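Local coordinates for protein K41043 (Homo sapiens, PDB 6KBR) that probably inhibits serine proteases as a Kazal-type inhibitor, also named SPINK2, at residues 38-43 and 54-59. Sequence-based numbering, arbitrary orientation.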
ATOM      1  N   ALA B  38      -8.241   4.874  10.164  1.00  7.08           N
ATOM      2  CA  ALA B  38      -7.379   5.006   8.962  1.00  6.88           C
ATOM      3  C   ALA B  38      -8.165   5.228   7.641  1.00  6.43           C
ATOM      4  O   ALA B  38      -7.721   5.909   6.749  1.00  5.69           O
ATOM      5  CB  ALA B  38      -6.439   3.813   8.817  1.00  6.86           C
ATOM      6  N   ASN B  39      -9.322   4.635   7.549  1.00  6.40           N
ATOM      7  CA  ASN B  39     -10.223   4.876   6.463  1.00  7.08           C
ATOM      8  C   ASN B  39     -11.623   4.444   6.851  1.00  7.46           C
ATOM      9  O   ASN B  39     -11.800   3.835   7.889  1.00  7.51           O
ATOM     10  CB  ASN B  39      -9.742   4.177   5.187  1.00  7.44           C
ATOM     11  CG  ASN B  39      -9.364   2.726   5.412  1.00  7.51           C
ATOM     12  OD1 ASN B  39     -10.114   1.949   6.015  1.00  7.46           O
ATOM     13  ND2 ASN B  39      -8.218   2.340   4.887  1.00  7.84           N
ATOM     14  N   GLU B  40     -12.600   4.775   6.036  1.00  8.28           N
ATOM     15  CA  GLU B  40     -13.993   4.490   6.374  1.00  9.74           C
ATOM     16  C   GLU B  40     -14.251   2.999   6.436  1.00  9.10           C
ATOM     17  O   GLU B  40     -15.055   2.558   7.231  1.00  9.14           O
ATOM     18  CB  GLU B  40     -14.971   5.139   5.376  1.00 11.48           C
ATOM     19  CG  GLU B  40     -16.444   5.087   5.842  1.00 13.57           C
ATOM     20  CD  GLU B  40     -17.327   6.131   5.083  1.00 17.05           C
ATOM     21  OE1 GLU B  40     -16.812   7.246   4.740  1.00 16.80           O
ATOM     22  OE2 GLU B  40     -18.520   5.803   4.861  1.00 20.74           O
ATOM     23  N   CYS B  41     -13.584   2.225   5.597  1.00  8.34           N
ATOM     24  CA  CYS B  41     -13.748   0.799   5.602  1.00  8.17           C
ATOM     25  C   CYS B  41     -13.337   0.229   6.968  1.00  8.21           C
ATOM     26  O   CYS B  41     -14.035  -0.659   7.507  1.00  7.91           O
ATOM     27  CB  CYS B  41     -12.999   0.153   4.443  1.00  8.46           C
ATOM     28  SG  CYS B  41     -13.159  -1.656   4.340  1.00  7.80           S
ATOM     29  N   THR B  42     -12.284   0.806   7.551  1.00  7.85           N
ATOM     30  CA  THR B  42     -11.749   0.360   8.858  1.00  7.70           C
ATOM     31  C   THR B  42     -12.711   0.673  10.008  1.00  8.06           C
ATOM     32  O   THR B  42     -12.884  -0.141  10.951  1.00  7.67           O
ATOM     33  CB  THR B  42     -10.365   0.944   9.091  1.00  7.50           C
ATOM     34  OG1 THR B  42      -9.515   0.508   8.021  1.00  7.74           O
ATOM     35  CG2 THR B  42      -9.757   0.464  10.347  1.00  7.73           C
ATOM     36  N   LEU B  43     -13.353   1.836   9.906  1.00  8.34           N
ATOM     37  CA  LEU B  43     -14.421   2.206  10.832  1.00  9.25           C
ATOM     38  C   LEU B  43     -15.504   1.170  10.762  1.00  9.10           C
ATOM     39  O   LEU B  43     -15.947   0.650  11.788  1.00  8.27           O
ATOM     40  CB  LEU B  43     -14.993   3.602  10.489  1.00  9.35           C
ATOM     41  CG  LEU B  43     -16.134   4.138  11.348  1.00 10.34           C
ATOM     42  CD1 LEU B  43     -15.941   3.845  12.818  1.00 11.13           C
ATOM     43  CD2 LEU B  43     -16.284   5.618  11.146  1.00 10.45           C
ATOM     44  N   ILE B  54     -21.067   3.623  14.922  1.00 16.64           N
ATOM     45  CA  ILE B  54     -20.155   4.730  15.211  1.00 16.51           C
ATOM     46  C   ILE B  54     -20.341   5.699  14.061  1.00 16.37           C
ATOM     47  O   ILE B  54     -20.370   5.286  12.910  1.00 15.47           O
ATOM     48  CB  ILE B  54     -18.672   4.262  15.380  1.00 17.41           C
ATOM     49  CG1 ILE B  54     -18.564   3.150  16.435  1.00 16.46           C
ATOM     50  CG2 ILE B  54     -17.771   5.473  15.732  1.00 17.43           C
ATOM     51  CD1 ILE B  54     -17.165   2.570  16.636  1.00 17.21           C
ATOM     52  N   LYS B  55     -20.539   6.977  14.390  1.00 16.99           N
ATOM     53  CA  LYS B  55     -20.799   7.982  13.384  1.00 17.59           C
ATOM     54  C   LYS B  55     -19.502   8.640  13.017  1.00 15.29           C
ATOM     55  O   LYS B  55     -18.540   8.554  13.737  1.00 13.25           O
ATOM     56  CB  LYS B  55     -21.764   9.057  13.875  1.00 20.65           C
ATOM     57  CG  LYS B  55     -23.013   8.518  14.538  1.00 25.16           C
ATOM     58  CD  LYS B  55     -23.895   7.752  13.573  1.00 28.97           C
ATOM     59  CE  LYS B  55     -25.104   8.595  13.206  1.00 32.23           C
ATOM     60  NZ  LYS B  55     -26.012   7.863  12.291  1.00 35.87           N
ATOM     61  N   ILE B  56     -19.492   9.276  11.867  1.00 14.38           N
ATOM     62  CA  ILE B  56     -18.361  10.040  11.451  1.00 15.47           C
ATOM     63  C   ILE B  56     -18.630  11.513  11.758  1.00 16.31           C
ATOM     64  O   ILE B  56     -19.481  12.111  11.143  1.00 16.20           O
ATOM     65  CB  ILE B  56     -18.032   9.865   9.974  1.00 13.79           C
ATOM     66  CG1 ILE B  56     -17.577   8.396   9.747  1.00 13.69           C
ATOM     67  CG2 ILE B  56     -16.920  10.863   9.607  1.00 14.26           C
ATOM     68  CD1 ILE B  56     -17.255   8.010   8.318  1.00 13.08           C
ATOM     69  N   ILE B  57     -17.833  12.050  12.671  1.00 18.25           N
ATOM     70  CA  ILE B  57     -17.917  13.418  13.141  1.00 20.69           C
ATOM     71  C   ILE B  57     -17.399  14.322  12.029  1.00 21.73           C
ATOM     72  O   ILE B  57     -18.020  15.316  11.714  1.00 24.04           O
ATOM     73  CB  ILE B  57     -17.097  13.581  14.447  1.00 20.75           C
ATOM     74  CG1 ILE B  57     -17.713  12.714  15.529  1.00 21.62           C
ATOM     75  CG2 ILE B  57     -17.014  15.019  14.904  1.00 22.78           C
ATOM     76  CD1 ILE B  57     -19.212  12.848  15.693  1.00 22.50           C
ATOM     77  N   LYS B  58     -16.267  13.961  11.446  1.00 20.71           N
ATOM     78  CA  LYS B  58     -15.730  14.665  10.294  1.00 20.61           C
ATOM     79  C   LYS B  58     -14.710  13.840   9.495  1.00 19.41           C
ATOM     80  O   LYS B  58     -14.195  12.828   9.956  1.00 16.07           O
ATOM     81  CB  LYS B  58     -15.061  15.949  10.732  1.00 20.86           C
ATOM     82  CG  LYS B  58     -13.909  15.807  11.688  1.00 22.56           C
ATOM     83  CD  LYS B  58     -13.025  17.051  11.627  1.00 24.97           C
ATOM     84  CE  LYS B  58     -12.106  17.076  12.811  1.00 26.81           C
ATOM     85  NZ  LYS B  58     -11.153  18.198  12.683  1.00 30.41           N
ATOM     86  N   ASN B  59     -14.383  14.337   8.311  1.00 19.83           N
ATOM     87  CA  ASN B  59     -13.289  13.760   7.547  1.00 21.50           C
ATOM     88  C   ASN B  59     -11.991  14.257   8.108  1.00 18.85           C
ATOM     89  O   ASN B  59     -11.926  15.319   8.724  1.00 19.96           O
ATOM     90  CB  ASN B  59     -13.442  14.068   6.068  1.00 23.46           C
ATOM     91  CG  ASN B  59     -14.569  13.301   5.439  1.00 27.58           C
ATOM     92  OD1 ASN B  59     -15.303  12.567   6.106  1.00 28.62           O
ATOM     93  ND2 ASN B  59     -14.706  13.442   4.125  1.00 30.25           N
TER
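Leu43 reaches from the first turn of helix 40-50 between Ile54 and Ile56, setting one methyl against each. Its CD2 presses on CG1 of Ile56 at 3.4 Å, closer than carbons usually pack, while CD1 lies 3.8 Å from both CB and CG2 of Ile54. CG stands anti to the backbone N (chi1 179°), carrying the branch toward the strand, and chi2 of 41° turns CD1 to Ile54 and CD2 to Ile56. Val29 of the central strand and Tyr37 of strand 36-37 also touch Leu43, so the helix is seated on the small antiparallel sheet of the Kazal fold. With an alanine in place of Leu43, a gap would probably open between helix and strand, leaving the facing sides of Ile54 and Ile56 without their common partner.

Three residues earlier, at the helix start, the extended chain of Glu40 crosses Ile56 at about a right angle; CD1 of Ile56 meets Glu40 OE1 at 3.7 Å, with the carboxylate carbon CD equally near. OE2 has a long, weak ion pair with Arg16. Asn39 caps this end of the helix: its OD1 accepts from Thr42 N at 2.9 Å, nearly in line with the carbonyl bond although the N-H itself is bent away (139°), and also accepts a hydrogen bond from Thr42 OG1, tilted above the carbonyl plane. Two residues after the cap, Cys41 is tied to Cys22 by a disulfide.

No hydrogen bond joins 38-43 to 54-59; helix and strand therefore meet here through aliphatic packing, with the Glu40 carboxylate at its border and the OD1 bonds of Asn39 serving the helix start instead.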